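PDB 6EEW: aromatic-L-amino-acid decarboxylase from Catharanthus roseus, which catalyses the pyridoxal 5'-phosphate-dependent decarboxylation of L-tryptophan to tryptamine and of 5-hydroxy-L-tryptophan to serotonin, working as a homodimer. Local coordinates for the interface of chains A and B. Sequence-based numbering; all coordinates share one arbitrary frame. Chains: chain A/B, Aromatic-L-amino-acid decarboxylase.

Contact 1: the interface of chains A and B. Residues chain A 36, 39-40, 43; chain B 24-25, 27-28.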
# COMPACT_ATOMS: atom_id res chain seq x y z
N ASP A 36 -20.68 16.85 -3.19
CA ASP A 36 -22.09 16.87 -2.79
C ASP A 36 -22.65 15.46 -2.70
O ASP A 36 -23.39 15.13 -1.76
CB ASP A 36 -22.90 17.73 -3.76
CG ASP A 36 -22.62 19.21 -3.60
OD1 ASP A 36 -22.31 19.64 -2.48
OD2 ASP A 36 -22.69 19.96 -4.60
N ALA A 39 -21.25 13.84 0.60
CA ALA A 39 -21.92 14.37 1.77
C ALA A 39 -23.33 13.81 1.88
O ALA A 39 -23.79 13.48 2.98
CB ALA A 39 -21.95 15.90 1.73
N ASP A 40 -24.02 13.69 0.75
CA ASP A 40 -25.35 13.08 0.77
C ASP A 40 -25.29 11.63 1.24
O ASP A 40 -26.19 11.16 1.95
CB ASP A 40 -25.98 13.17 -0.62
CG ASP A 40 -26.21 14.61 -1.06
OD1 ASP A 40 -25.87 15.53 -0.28
OD2 ASP A 40 -26.73 14.82 -2.18
N LYS A 43 -24.86 11.65 4.91
CA LYS A 43 -26.09 12.10 5.53
C LYS A 43 -27.18 11.03 5.52
O LYS A 43 -28.05 11.03 6.40
CB LYS A 43 -26.60 13.35 4.81
CG LYS A 43 -27.96 13.85 5.29
CD LYS A 43 -28.38 15.08 4.50
CE LYS A 43 -27.64 16.33 4.93
NZ LYS A 43 -28.21 17.55 4.29
N ALA B 24 -21.88 15.84 8.33
CA ALA B 24 -22.02 15.88 6.88
C ALA B 24 -21.90 17.30 6.31
O ALA B 24 -21.29 17.49 5.26
CB ALA B 24 -23.35 15.26 6.46
N GLU B 25 -22.49 18.28 6.97
CA GLU B 25 -22.52 19.62 6.40
C GLU B 25 -21.19 20.35 6.57
O GLU B 25 -20.73 21.05 5.66
CB GLU B 25 -23.67 20.42 7.02
CG GLU B 25 -25.02 19.81 6.72
CD GLU B 25 -25.20 19.49 5.25
OE1 GLU B 25 -24.75 20.29 4.41
OE2 GLU B 25 -25.76 18.42 4.93
N PHE B 27 -18.41 18.75 6.74
CA PHE B 27 -17.67 18.01 5.73
C PHE B 27 -17.87 18.64 4.35
O PHE B 27 -16.90 18.92 3.64
CB PHE B 27 -18.12 16.55 5.75
CG PHE B 27 -17.47 15.70 4.71
CD1 PHE B 27 -18.10 15.45 3.51
CD2 PHE B 27 -16.22 15.16 4.93
CE1 PHE B 27 -17.50 14.68 2.55
CE2 PHE B 27 -15.61 14.38 3.98
CZ PHE B 27 -16.25 14.14 2.79
N ARG B 28 -19.13 18.86 3.96
CA ARG B 28 -19.43 19.44 2.66
C ARG B 28 -18.69 20.76 2.46
O ARG B 28 -18.02 20.98 1.45
CB ARG B 28 -20.95 19.62 2.53
CG ARG B 28 -21.45 20.06 1.16
CD ARG B 28 -22.94 20.45 1.19
NE ARG B 28 -23.81 19.42 1.77
CZ ARG B 28 -24.25 18.35 1.09
NH1 ARG B 28 -23.91 18.18 -0.18
NH2 ARG B 28 -25.04 17.46 1.69
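B:Arg28 lays its guanidinium over A:Ala39 and reaches A:Asp36 and A:Asp40 on either side of it, joining the N-terminal helices 24-44 of the two subunits in the decarboxylase homodimer. The packed part lies here. The methyl CB of A:Ala39 stands over the centre of the guanidinium face, 3.4 Å from CZ of B:Arg28; alanine suits the place because its short side chain lets the flat group settle close to the helix. The two aspartates lie one helical turn apart and meet the same guanidinium at its edge. A:Asp40 is gripped end-on: its OD1 takes bonds from both NH2 and NH1 of B:Arg28, the one from NH1 being the longer at 3.3 Å. NH1 also turns to OD1 of A:Asp36, 3.2 Å away, which it meets on the anti side and 33° out of the carboxylate plane. Within chain B, NE of B:Arg28 donates to OE1 of B:Glu25 at 2.9 Å, a bond that is likely to limit the turning of the guanidinium. Three carboxylates share the charge of the arginine, which probably offsets their mutual repulsion.

The looser part is the pairing of A:Lys43 with B:Glu25, where the closest apolar approach is CE of A:Lys43 to CD of B:Glu25 at 4.0 Å. CG of A:Lys43 lies opposite the backbone nitrogen (chi1 175°), and the chain bends at chi3, bringing NZ to OE2 of B:Glu25 at 2.7 Å in a salt bridge whose fine geometry is doubtful. Beside this pair the methyl of B:Ala24 only grazes the lysine, its CB 4.1 Å from CB of A:Lys43. On the packed side, by contrast, NH2 of B:Arg28 meets OD1 of A:Asp40 nearly along its C-O axis, 2.9 Å away.

Contact 2: the interface of chains A and B. Residues chain A 380, 382-384; chain B 68, 71-72, 77.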
# COMPACT_ATOMS: atom_id res chain seq x y z
N LEU A 380 -2.87 16.85 9.36
CA LEU A 380 -4.11 17.61 9.42
C LEU A 380 -4.99 17.11 10.54
O LEU A 380 -5.66 17.90 11.19
CB LEU A 380 -4.86 17.55 8.09
CG LEU A 380 -4.61 18.71 7.11
CD1 LEU A 380 -3.12 18.81 6.83
CD2 LEU A 380 -5.38 18.51 5.82
N LEU A 382 -4.05 15.73 13.54
CA LEU A 382 -3.48 16.25 14.77
C LEU A 382 -3.73 17.75 14.91
O LEU A 382 -4.25 18.22 15.93
CB LEU A 382 -1.99 15.92 14.82
CG LEU A 382 -1.91 14.40 14.81
CD1 LEU A 382 -0.49 13.95 14.54
CD2 LEU A 382 -2.40 13.86 16.14
N ARG A 383 -3.40 18.52 13.87
CA ARG A 383 -3.56 19.96 13.96
C ARG A 383 -5.02 20.39 14.06
O ARG A 383 -5.32 21.38 14.73
CB ARG A 383 -2.90 20.65 12.76
CG ARG A 383 -1.39 20.65 12.82
CD ARG A 383 -0.81 21.69 11.87
NE ARG A 383 -1.14 23.04 12.27
CZ ARG A 383 -0.84 24.13 11.56
NH1 ARG A 383 -0.22 24.04 10.39
NH2 ARG A 383 -1.17 25.31 12.04
N SER A 384 -5.94 19.66 13.42
CA SER A 384 -7.31 20.13 13.34
C SER A 384 -8.12 19.78 14.58
O SER A 384 -9.09 20.47 14.89
CB SER A 384 -7.98 19.54 12.10
OG SER A 384 -7.13 19.68 10.96
N PRO B 68 -0.32 19.93 18.86
CA PRO B 68 -1.04 20.88 19.72
C PRO B 68 -2.06 20.18 20.61
O PRO B 68 -2.79 19.29 20.17
CB PRO B 68 -1.73 21.82 18.72
CG PRO B 68 -1.89 21.00 17.49
CD PRO B 68 -0.68 20.08 17.43
N PRO B 71 -7.27 22.57 19.43
CA PRO B 71 -7.51 22.56 17.98
C PRO B 71 -6.98 23.81 17.30
O PRO B 71 -6.91 24.89 17.89
CB PRO B 71 -9.04 22.49 17.88
CG PRO B 71 -9.55 23.01 19.21
CD PRO B 71 -8.51 22.60 20.22
N GLU B 72 -6.59 23.65 16.03
CA GLU B 72 -6.16 24.80 15.24
C GLU B 72 -7.16 25.07 14.13
O GLU B 72 -7.73 24.12 13.57
CB GLU B 72 -4.77 24.57 14.64
CG GLU B 72 -3.64 24.68 15.68
CD GLU B 72 -2.26 24.44 15.09
OE1 GLU B 72 -1.86 23.26 14.96
OE2 GLU B 72 -1.59 25.43 14.74
N ILE B 77 -4.01 26.23 8.97
CA ILE B 77 -3.42 25.07 8.35
C ILE B 77 -3.21 25.30 6.85
O ILE B 77 -2.14 25.03 6.31
CB ILE B 77 -4.29 23.83 8.60
CG1 ILE B 77 -4.43 23.61 10.11
CG2 ILE B 77 -3.68 22.65 7.93
CD1 ILE B 77 -5.27 22.41 10.48
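A:Arg383 and B:Glu72 form a two-bonded salt bridge across the dimer interface of this group II, pyridoxal phosphate-dependent decarboxylase, between the long helix 375-409 of one subunit and the loop leading into helix 74-85 of the other. From its base outward, the arginine touches chain B along nearly its whole length. CB lies 3.7 Å from CD1 of B:Ile77, the tip of the isoleucine's longer branch. Next, CG of A:Arg383 passes OE1 of B:Glu72 at 3.4 Å, and CD runs past the same oxygen. A bend at chi3 (66°) then turns the guanidinium so that its NE and NH2 edge faces the carboxylate. NE gives its hydrogen to OE1 of B:Glu72 at 2.8 Å, and NH2 gives one to OE2 of the same residue at 2.7 Å. This is a side-on grip, one nitrogen to each oxygen, but a twisted one: the two planes are 38° apart, and both donors stand above the carboxylate plane. CZ, at the centre of the flat group, has CG1 of B:Ile77 over one face at 3.9 Å, a branched aliphatic side chain being well shaped to cover it. NH1 comes near CA of the same isoleucine.

A leucine in place of A:Arg383 would probably leave the carboxylate of B:Glu72 without its charged mate and remove the flat surface on which B:Ile77 rests. The backbone joins in as well, the amide of B:Glu72 donating to O of A:Arg383 at 2.9 Å. The other branch of B:Ile77, CG2, packs on CD1 of A:Leu380 at 4.0 Å, while the ring of B:Pro68 sets its CG 4.0 Å from CA of A:Arg383.

The C-alpha centres of contact 1 and contact 2 are about 21 Å apart, and the two share no residue. Contact 1 pairs the same element from both chains, helix 24-44 on helix 24-44, whereas contact 2 sets helix 375-409 of chain A against the stretch around residues 68-77 of chain B. Chain B thus uses two segments from its first eighty residues, while chain A offers one from near its start and another from far along it. Because the interface is two-fold symmetric, each contact recurs with the chains exchanged, and together these patches tie the N-terminal region of each subunit to its partner in the homodimer.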